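Local coordinates for protein N5-Carboxyaminoimidazole ribonucleotide synthetase (Staphylococcus aureus subsp. aureus, PDB 3ORQ) that catalyses the ATP-dependent carboxylation of 5-aminoimidazole ribonucleotide with bicarbonate to N5-carboxyaminoimidazole ribonucleotide in purine biosynthesis, at residues L318-D324 and R346-M352. Sequence-based numbering, arbitrary orientation.
Sequences LLGKDLD and RKDSRKM. With POP (pyrophosphate 2-), chain E.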
ATOM      1  N   LEU A 318      -0.005  -5.752 -17.335  1.00 10.75           N
ATOM      2  CA  LEU A 318      -0.478  -4.817 -18.383  1.00  8.75           C
ATOM      3  C   LEU A 318       0.687  -4.309 -19.216  1.00  8.42           C
ATOM      4  O   LEU A 318       1.351  -3.350 -18.858  1.00  8.53           O
ATOM      5  CB  LEU A 318      -1.333  -3.669 -17.820  1.00  8.63           C
ATOM      6  CG  LEU A 318      -2.705  -4.022 -17.206  1.00  9.24           C
ATOM      7  CD1 LEU A 318      -3.221  -2.949 -16.213  1.00  6.67           C
ATOM      8  CD2 LEU A 318      -3.747  -4.278 -18.321  1.00  8.81           C
ATOM      9  N   LEU A 319       0.953  -4.978 -20.332  1.00  9.03           N
ATOM     10  CA  LEU A 319       1.900  -4.444 -21.339  1.00  9.26           C
ATOM     11  C   LEU A 319       1.323  -3.208 -22.013  1.00  9.40           C
ATOM     12  O   LEU A 319       0.131  -2.961 -21.917  1.00  9.82           O
ATOM     13  CB  LEU A 319       2.200  -5.500 -22.394  1.00  8.20           C
ATOM     14  CG  LEU A 319       2.660  -6.821 -21.809  1.00 10.13           C
ATOM     15  CD1 LEU A 319       2.877  -7.923 -22.929  1.00 12.33           C
ATOM     16  CD2 LEU A 319       3.914  -6.552 -20.962  1.00 10.25           C
ATOM     17  N   GLY A 320       2.158  -2.431 -22.700  1.00 11.35           N
ATOM     18  CA  GLY A 320       1.674  -1.259 -23.452  1.00 12.70           C
ATOM     19  C   GLY A 320       0.452  -1.571 -24.320  1.00 15.79           C
ATOM     20  O   GLY A 320      -0.496  -0.788 -24.387  1.00 18.63           O
ATOM     21  N   LYS A 321       0.456  -2.743 -24.953  1.00 16.03           N
ATOM     22  CA  LYS A 321      -0.609  -3.115 -25.876  1.00 17.14           C
ATOM     23  C   LYS A 321      -1.882  -3.456 -25.123  1.00 16.37           C
ATOM     24  O   LYS A 321      -2.985  -3.288 -25.657  1.00 18.51           O
ATOM     25  CB  LYS A 321      -0.186  -4.291 -26.779  1.00 18.61           C
ATOM     26  CG  LYS A 321      -0.030  -5.630 -26.031  1.00 19.28           C
ATOM     27  CD  LYS A 321       0.418  -6.724 -26.992  1.00 24.95           C
ATOM     28  CE  LYS A 321       0.777  -8.005 -26.270  1.00 26.00           C
ATOM     29  NZ  LYS A 321       0.738  -9.190 -27.163  1.00 27.22           N
ATOM     30  N   ASP A 322      -1.740  -3.931 -23.885  1.00 13.07           N
ATOM     31  CA  ASP A 322      -2.905  -4.193 -23.067  1.00 12.93           C
ATOM     32  C   ASP A 322      -3.605  -2.869 -22.697  1.00 13.76           C
ATOM     33  O   ASP A 322      -4.847  -2.792 -22.730  1.00 14.29           O
ATOM     34  CB  ASP A 322      -2.523  -5.001 -21.834  1.00 13.86           C
ATOM     35  CG  ASP A 322      -1.842  -6.305 -22.192  1.00 17.51           C
ATOM     36  OD1 ASP A 322      -2.354  -6.966 -23.111  1.00 20.53           O
ATOM     37  OD2 ASP A 322      -0.808  -6.672 -21.571  1.00 18.33           O
ATOM     38  N   LEU A 323      -2.817  -1.833 -22.378  1.00 12.66           N
ATOM     39  CA  LEU A 323      -3.365  -0.475 -22.172  1.00 12.39           C
ATOM     40  C   LEU A 323      -4.092   0.021 -23.417  1.00 13.47           C
ATOM     41  O   LEU A 323      -5.179   0.588 -23.301  1.00 15.99           O
ATOM     42  CB  LEU A 323      -2.290   0.542 -21.760  1.00  9.35           C
ATOM     43  CG  LEU A 323      -1.525   0.272 -20.457  1.00  8.87           C
ATOM     44  CD1 LEU A 323      -0.713   1.481 -20.102  1.00  6.80           C
ATOM     45  CD2 LEU A 323      -2.426  -0.176 -19.270  1.00  2.00           C
ATOM     46  N   ASP A 324      -3.504  -0.198 -24.600  1.00 13.00           N
ATOM     47  CA  ASP A 324      -4.154   0.250 -25.854  1.00 14.68           C
ATOM     48  C   ASP A 324      -5.573  -0.300 -25.952  1.00 15.32           C
ATOM     49  O   ASP A 324      -6.528   0.468 -26.128  1.00 14.50           O
ATOM     50  CB  ASP A 324      -3.339  -0.128 -27.094  1.00 14.68           C
ATOM     51  CG  ASP A 324      -2.031   0.625 -27.180  1.00 16.39           C
ATOM     52  OD1 ASP A 324      -1.950   1.739 -26.626  1.00 15.92           O
ATOM     53  OD2 ASP A 324      -1.068   0.102 -27.783  1.00 17.32           O
ATOM     54  N   ARG A 346       5.155   4.631 -23.487  1.00 13.37           N
ATOM     55  CA  ARG A 346       4.449   3.378 -23.738  1.00 14.26           C
ATOM     56  C   ARG A 346       5.012   2.573 -24.945  1.00 15.42           C
ATOM     57  O   ARG A 346       5.127   3.111 -26.050  1.00 16.91           O
ATOM     58  CB  ARG A 346       2.945   3.645 -23.929  1.00 13.94           C
ATOM     59  CG  ARG A 346       2.153   2.351 -24.142  1.00 13.82           C
ATOM     60  CD  ARG A 346       0.681   2.562 -24.361  1.00 13.33           C
ATOM     61  NE  ARG A 346       0.070   3.337 -23.308  1.00 13.35           N
ATOM     62  CZ  ARG A 346      -1.221   3.681 -23.281  1.00 14.17           C
ATOM     63  NH1 ARG A 346      -2.076   3.280 -24.235  1.00  6.89           N
ATOM     64  NH2 ARG A 346      -1.660   4.419 -22.276  1.00  9.89           N
ATOM     65  N   LYS A 347       5.343   1.293 -24.739  1.00 15.46           N
ATOM     66  CA  LYS A 347       5.701   0.394 -25.841  1.00 17.51           C
ATOM     67  C   LYS A 347       4.911  -0.893 -25.685  1.00 17.25           C
ATOM     68  O   LYS A 347       4.549  -1.284 -24.570  1.00 15.63           O
ATOM     69  CB  LYS A 347       7.192   0.055 -25.869  1.00 17.56           C
ATOM     70  CG  LYS A 347       8.128   1.185 -25.606  1.00 22.78           C
ATOM     71  CD  LYS A 347       9.587   0.767 -25.808  1.00 30.98           C
ATOM     72  CE  LYS A 347      10.554   1.805 -25.173  1.00 34.33           C
ATOM     73  NZ  LYS A 347      12.005   1.620 -25.546  1.00 32.66           N
ATOM     74  N   ASP A 348       4.689  -1.573 -26.805  1.00 17.72           N
ATOM     75  CA  ASP A 348       3.718  -2.662 -26.888  1.00 18.20           C
ATOM     76  C   ASP A 348       3.956  -3.779 -25.895  1.00 16.49           C
ATOM     77  O   ASP A 348       3.013  -4.393 -25.422  1.00 16.53           O
ATOM     78  CB  ASP A 348       3.675  -3.232 -28.324  1.00 21.49           C
ATOM     79  CG  ASP A 348       3.054  -2.248 -29.351  1.00 25.61           C
ATOM     80  OD1 ASP A 348       2.331  -1.292 -28.956  1.00 20.90           O
ATOM     81  OD2 ASP A 348       3.299  -2.457 -30.568  1.00 31.01           O
ATOM     82  N   SER A 349       5.218  -4.035 -25.579  1.00 16.61           N
ATOM     83  CA  SER A 349       5.590  -5.167 -24.737  1.00 16.19           C
ATOM     84  C   SER A 349       6.182  -4.720 -23.402  1.00 13.32           C
ATOM     85  O   SER A 349       6.557  -5.533 -22.577  1.00 10.80           O
ATOM     86  CB  SER A 349       6.590  -6.084 -25.469  1.00 17.86           C
ATOM     87  OG  SER A 349       5.927  -6.815 -26.473  1.00 21.86           O
ATOM     88  N   ARG A 350       6.259  -3.417 -23.192  1.00 12.88           N
ATOM     89  CA  ARG A 350       6.778  -2.902 -21.938  1.00  9.14           C
ATOM     90  C   ARG A 350       5.716  -3.141 -20.846  1.00  8.82           C
ATOM     91  O   ARG A 350       4.512  -2.999 -21.081  1.00  8.37           O
ATOM     92  CB  ARG A 350       7.091  -1.403 -22.126  1.00  8.88           C
ATOM     93  CG  ARG A 350       7.903  -0.814 -20.979  1.00 12.18           C
ATOM     94  CD  ARG A 350       8.410   0.552 -21.235  1.00 13.20           C
ATOM     95  NE  ARG A 350       9.360   0.959 -20.193  1.00 18.18           N
ATOM     96  CZ  ARG A 350       9.758   2.217 -19.953  1.00 21.56           C
ATOM     97  NH1 ARG A 350       9.301   3.236 -20.702  1.00 25.84           N
ATOM     98  NH2 ARG A 350      10.637   2.465 -18.977  1.00 16.56           N
ATOM     99  N   LYS A 351       6.153  -3.520 -19.658  1.00  8.94           N
ATOM    100  CA  LYS A 351       5.253  -3.758 -18.534  1.00  7.28           C
ATOM    101  C   LYS A 351       4.919  -2.400 -17.987  1.00  7.69           C
ATOM    102  O   LYS A 351       5.801  -1.734 -17.440  1.00 10.57           O
ATOM    103  CB  LYS A 351       5.956  -4.584 -17.467  1.00  7.87           C
ATOM    104  CG  LYS A 351       6.195  -6.006 -17.869  1.00 12.31           C
ATOM    105  CD  LYS A 351       7.033  -6.758 -16.860  1.00 14.19           C
ATOM    106  CE  LYS A 351       7.305  -8.153 -17.360  1.00 16.33           C
ATOM    107  NZ  LYS A 351       8.103  -8.929 -16.335  1.00 15.35           N
HETATM  108  N   MSE A 352       3.662  -1.978 -18.120  1.00  7.08           N
HETATM  109  CA  MSE A 352       3.271  -0.610 -17.770  1.00  5.92           C
HETATM  110  C   MSE A 352       2.526  -0.590 -16.443  1.00  4.98           C
HETATM  111  O   MSE A 352       2.332   0.474 -15.843  1.00  4.68           O
HETATM  112  CB  MSE A 352       2.374  -0.012 -18.885  1.00  5.33           C
HETATM  113  CG  MSE A 352       3.009  -0.076 -20.315  1.00  5.89           C
HETATM  114 SE   MSE A 352       4.635   0.961 -20.505  0.79  7.67          SE
HETATM  115  CE  MSE A 352       3.981   2.702 -20.294  1.00  2.08           C
TER
HETATM  116  P1  POP E 377      12.343  -2.420 -20.847  1.00 87.77           P
HETATM  117  O1  POP E 377      13.735  -2.590 -21.430  1.00 88.30           O
HETATM  118  O2  POP E 377      11.355  -1.833 -21.838  1.00 84.19           O
HETATM  119  O3  POP E 377      11.816  -3.752 -20.356  1.00 86.48           O
HETATM  120  O   POP E 377      12.600  -1.388 -19.634  1.00 96.29           O
HETATM  121  P2  POP E 377      11.709  -1.393 -18.298  1.00 77.87           P
HETATM  122  O4  POP E 377      12.162  -2.538 -17.411  1.00 78.14           O
HETATM  123  O5  POP E 377      10.265  -1.512 -18.685  1.00 76.73           O
HETATM  124  O6  POP E 377      11.930  -0.068 -17.622  1.00 79.77           O
HETATM  125  O   HOH W   1       1.528   0.154 -26.986  1.00 17.56           O
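Arg346 reaches across the first turn of helix 320-326, its CG anti to the backbone N (chi1 -178°) and its chain bending only at chi3 (-54°), which lays the guanidinium flat against Leu323. CB of Leu323 sits over the centre of one face, 3.6 Å from Arg346 CZ. From the edge, exactly in the guanidinium plane, Arg346 NH1 gives a salt bridge of 2.8 Å to Asp324 OD1, using the anti side of a carboxylate turned 42° from that plane; NH2 forms a second salt bridge, to Glu327 just beyond the helix. Phe11 of the second subunit packs on both Leu323 and Arg346. The other carboxylate oxygen of Asp324, OD2, lies 3.9 Å from Asp348 OD1, the two carboxylates nearly perpendicular, and one water donates to both oxygens.

Where strand 313-319 passes into the helix, it runs antiparallel to strand 351-358, with Leu319 opposite Lys351 in a non-hydrogen-bonded pair. Met352 N bonds to Leu318 O at 2.8 Å, and Gly320 N to Arg350 O at 2.9 Å. The type I turn from Lys347 to Arg350 curls over the helix start, where Lys321 N bonds to Asp348 O. Gly320 CA comes within 3.1 Å of Lys347 O, an approach with no space for a side chain. Leu323 CD1 also meets CB of Met352, a selenomethionine here, the side chains crossing at about a right angle.

From the far end of the turn Arg350 extends from CG to NE toward the pyrophosphate, held by nearly straight bonds from NE to O5 and NH2 to O6; Lys343 also binds this anion. Carbonyls of the turn thus satisfy amides of the first helical turn, water probably eases the repulsion between Asp324 and Asp348, and this strand-to-helix junction in the ATP-grasp enzyme's C-terminal domain brings Arg350 to the pyrophosphate pocket.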